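Local structure of type II restriction enzyme SfiI (2EZV) at residues Asp100-Thr105 and Ser158-Phe163. The protein recognises the double-stranded DNA sequence 5'-GGCCN(5)GGCC-3' and cleaves within its five-base spacer, leaving fragments with 5'-phosphate ends. Sequence-based numbering, arbitrary orientation.
With CA (calcium ion), chain F; nucleotides of chain A.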
loop_
_atom_site.group_PDB
_atom_site.type_symbol
_atom_site.label_atom_id
_atom_site.label_comp_id
_atom_site.label_asym_id
_atom_site.label_seq_id
_atom_site.Cartn_x
_atom_site.Cartn_y
_atom_site.Cartn_z
ATOM N N ASP D 100 -0.796 17.750 12.702
ATOM C CA ASP D 100 -0.744 17.505 14.120
ATOM C C ASP D 100 -2.131 17.351 14.691
ATOM O O ASP D 100 -3.016 18.154 14.402
ATOM C CB ASP D 100 -0.016 18.655 14.794
ATOM C CG ASP D 100 0.564 18.259 16.119
ATOM O OD1 ASP D 100 -0.024 18.641 17.159
ATOM O OD2 ASP D 100 1.602 17.547 16.106
ATOM N N ALA D 101 -2.310 16.314 15.501
ATOM C CA ALA D 101 -3.596 16.035 16.125
ATOM C C ALA D 101 -3.674 16.637 17.534
ATOM O O ALA D 101 -2.706 16.589 18.297
ATOM C CB ALA D 101 -3.826 14.525 16.178
ATOM N N LYS D 102 -4.832 17.205 17.861
ATOM C CA LYS D 102 -5.072 17.827 19.162
ATOM C C LYS D 102 -6.421 17.357 19.680
ATOM O O LYS D 102 -7.340 17.098 18.900
ATOM C CB LYS D 102 -5.139 19.359 19.053
ATOM C CG LYS D 102 -3.949 20.050 18.425
ATOM C CD LYS D 102 -2.718 19.973 19.304
ATOM C CE LYS D 102 -1.595 20.826 18.723
ATOM N NZ LYS D 102 -0.353 20.773 19.552
ATOM N N ALA D 103 -6.532 17.250 20.996
ATOM C CA ALA D 103 -7.780 16.855 21.623
ATOM C C ALA D 103 -8.074 17.986 22.585
ATOM O O ALA D 103 -7.201 18.393 23.346
ATOM C CB ALA D 103 -7.609 15.560 22.370
ATOM N N SER D 104 -9.290 18.509 22.551
ATOM C CA SER D 104 -9.630 19.613 23.426
ATOM C C SER D 104 -11.106 19.675 23.729
ATOM O O SER D 104 -11.931 19.168 22.969
ATOM C CB SER D 104 -9.185 20.939 22.798
ATOM O OG SER D 104 -9.741 22.052 23.483
ATOM N N THR D 105 -11.416 20.299 24.860
ATOM C CA THR D 105 -12.783 20.487 25.312
ATOM C C THR D 105 -13.252 21.870 24.867
ATOM O O THR D 105 -14.386 22.259 25.137
ATOM C CB THR D 105 -12.872 20.405 26.844
ATOM O OG1 THR D 105 -11.933 21.324 27.421
ATOM C CG2 THR D 105 -12.560 18.987 27.319
ATOM N N SER D 158 1.680 22.695 6.633
ATOM C CA SER D 158 1.229 22.463 8.000
ATOM C C SER D 158 -0.269 22.355 8.194
ATOM O O SER D 158 -1.029 23.250 7.808
ATOM C CB SER D 158 1.775 23.565 8.904
ATOM O OG SER D 158 3.187 23.624 8.801
ATOM N N ILE D 159 -0.683 21.267 8.836
ATOM C CA ILE D 159 -2.095 21.019 9.085
ATOM C C ILE D 159 -2.407 20.548 10.508
ATOM O O ILE D 159 -1.646 19.790 11.106
ATOM C CB ILE D 159 -2.613 19.991 8.074
ATOM C CG1 ILE D 159 -2.409 20.566 6.670
ATOM C CG2 ILE D 159 -4.100 19.675 8.329
ATOM C CD1 ILE D 159 -2.572 19.578 5.572
ATOM N N PHE D 160 -3.535 21.002 11.039
ATOM C CA PHE D 160 -3.952 20.629 12.384
ATOM C C PHE D 160 -5.368 20.079 12.447
ATOM O O PHE D 160 -6.317 20.710 11.973
ATOM C CB PHE D 160 -3.837 21.823 13.331
ATOM C CG PHE D 160 -2.424 22.228 13.619
ATOM C CD1 PHE D 160 -1.690 22.954 12.691
ATOM C CD2 PHE D 160 -1.817 21.858 14.813
ATOM C CE1 PHE D 160 -0.371 23.306 12.949
ATOM C CE2 PHE D 160 -0.502 22.202 15.083
ATOM C CZ PHE D 160 0.225 22.929 14.148
ATOM N N VAL D 161 -5.499 18.892 13.030
ATOM C CA VAL D 161 -6.799 18.248 13.184
ATOM C C VAL D 161 -7.100 18.394 14.672
ATOM O O VAL D 161 -6.386 17.854 15.514
ATOM C CB VAL D 161 -6.725 16.768 12.786
ATOM C CG1 VAL D 161 -8.095 16.193 12.670
ATOM C CG2 VAL D 161 -5.999 16.632 11.470
ATOM N N HIS D 162 -8.153 19.140 14.980
ATOM C CA HIS D 162 -8.545 19.441 16.356
ATOM C C HIS D 162 -9.833 18.734 16.772
ATOM O O HIS D 162 -10.935 19.092 16.342
ATOM C CB HIS D 162 -8.686 20.961 16.477
ATOM C CG HIS D 162 -9.068 21.444 17.836
ATOM N ND1 HIS D 162 -10.327 21.259 18.366
ATOM C CD2 HIS D 162 -8.371 22.152 18.755
ATOM C CE1 HIS D 162 -10.389 21.836 19.553
ATOM N NE2 HIS D 162 -9.216 22.385 19.811
ATOM N N PHE D 163 -9.687 17.719 17.615
ATOM C CA PHE D 163 -10.834 16.962 18.084
ATOM C C PHE D 163 -11.493 17.635 19.290
ATOM O O PHE D 163 -10.996 17.555 20.411
ATOM C CB PHE D 163 -10.403 15.531 18.433
ATOM C CG PHE D 163 -9.836 14.767 17.266
ATOM C CD1 PHE D 163 -8.595 15.107 16.729
ATOM C CD2 PHE D 163 -10.554 13.730 16.683
ATOM C CE1 PHE D 163 -8.082 14.426 15.631
ATOM C CE2 PHE D 163 -10.046 13.044 15.582
ATOM C CZ PHE D 163 -8.809 13.393 15.055
HETATM CA CA CA F . 0.030 16.658 18.783
ATOM P P DG A 14 -3.518 17.519 23.337
ATOM O OP1 DG A 14 -4.209 16.451 22.566
ATOM O OP2 DG A 14 -2.867 18.646 22.621
ATOM O "O5'" DG A 14 -4.575 18.143 24.342
ATOM C "C5'" DG A 14 -4.123 18.964 25.398
ATOM C "C4'" DG A 14 -4.914 18.697 26.651
ATOM O "O4'" DG A 14 -4.059 19.006 27.766
ATOM C "C3'" DG A 14 -6.138 19.594 26.804
ATOM O "O3'" DG A 14 -7.080 18.962 27.670
ATOM C "C2'" DG A 14 -5.549 20.819 27.472
ATOM C "C1'" DG A 14 -4.479 20.213 28.370
ATOM N N9 DG A 14 -3.298 21.045 28.553
ATOM C C8 DG A 14 -2.391 21.446 27.600
ATOM N N7 DG A 14 -1.450 22.211 28.084
ATOM C C5 DG A 14 -1.755 22.313 29.436
ATOM C C6 DG A 14 -1.103 23.015 30.476
ATOM O O6 DG A 14 -0.088 23.717 30.412
ATOM N N1 DG A 14 -1.754 22.841 31.695
ATOM C C2 DG A 14 -2.890 22.088 31.887
ATOM N N2 DG A 14 -3.378 22.034 33.133
ATOM N N3 DG A 14 -3.505 21.433 30.926
ATOM C C4 DG A 14 -2.889 21.590 29.736
ATOM P P DG A 15 -8.618 19.426 27.666
ATOM O OP1 DG A 15 -9.396 18.298 27.092
ATOM O OP2 DG A 15 -8.727 20.777 27.062
ATOM O "O5'" DG A 15 -8.980 19.527 29.217
ATOM C "C5'" DG A 15 -8.719 18.432 30.098
ATOM C "C4'" DG A 15 -8.806 18.864 31.546
ATOM O "O4'" DG A 15 -7.739 19.803 31.845
ATOM C "C3'" DG A 15 -10.097 19.614 31.866
ATOM O "O3'" DG A 15 -10.447 19.425 33.247
ATOM C "C2'" DG A 15 -9.720 21.056 31.572
ATOM C "C1'" DG A 15 -8.278 21.107 32.050
ATOM N N9 DG A 15 -7.424 22.074 31.363
ATOM C C8 DG A 15 -7.260 22.204 30.008
ATOM N N7 DG A 15 -6.424 23.152 29.680
ATOM C C5 DG A 15 -6.013 23.683 30.893
ATOM C C6 DG A 15 -5.106 24.745 31.173
ATOM O O6 DG A 15 -4.463 25.443 30.379
ATOM N N1 DG A 15 -4.977 24.962 32.539
ATOM C C2 DG A 15 -5.632 24.255 33.514
ATOM N N2 DG A 15 -5.364 24.626 34.777
ATOM N N3 DG A 15 -6.481 23.263 33.270
ATOM C C4 DG A 15 -6.622 23.033 31.945
#
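In the metal-bearing PD-(D/E)XK nuclease core, the end of strand 93-104, residues 100-104, pairs in parallel with residues 158-163 of strand 151-167. Asp100 lies beside Phe160, Ala101 beside Val161, Lys102 beside His162 and Ala103 beside Phe163. Asp100, Ala101 and Lys102 fit the (D/E)XK part of the family motif. Backbone bonds alternate along the pair: Lys102 N donates to Val161 O at 2.9 Å, nearly along the C=O axis, and Lys102 O accepts Phe163 N at 2.7 Å. Ser104 N donates to Phe163 O.

Asp100, Lys102, Phe160 and His162 share one face of the sheet. With CG anti to the backbone N (chi1 -157°), the Asp100 carboxylate is set near the calcium, while Asp100 CB stays 3.6 Å from Phe160 CE2. The carboxylate and the Phe160 ring are turned 58° apart. Lys102 runs alongside the same ring, with its CE at the ring edge. Its NZ makes a salt bridge to Asp100 OD1 and a hydrogen bond to Gln116. An alanine in place of Phe160 removes the ring, and would probably open a gap beside Asp100 CB and leave the Lys102 CE methylene without its neighbour. Further along, Ser104 CB packs 3.3 Å from His162 NE2.

Ala101, Val161 and Phe163 occupy the other face, where helix 49-62 packs on Ala101 and Phe163. Lys102 O lies in the plane of the Phe163 ring, at its edge.

Calcium is bound by Asp100 OD1 at 2.6 Å and by the backbone Ala101 O; Asp79 completes the protein ligands. The strand also meets the DNA backbone. Thr105 OG1 makes a long hydrogen bond to OP2 of DG15 of chain A, and Ala103 N donates to OP1 of DG14 of chain A at 2.9 Å.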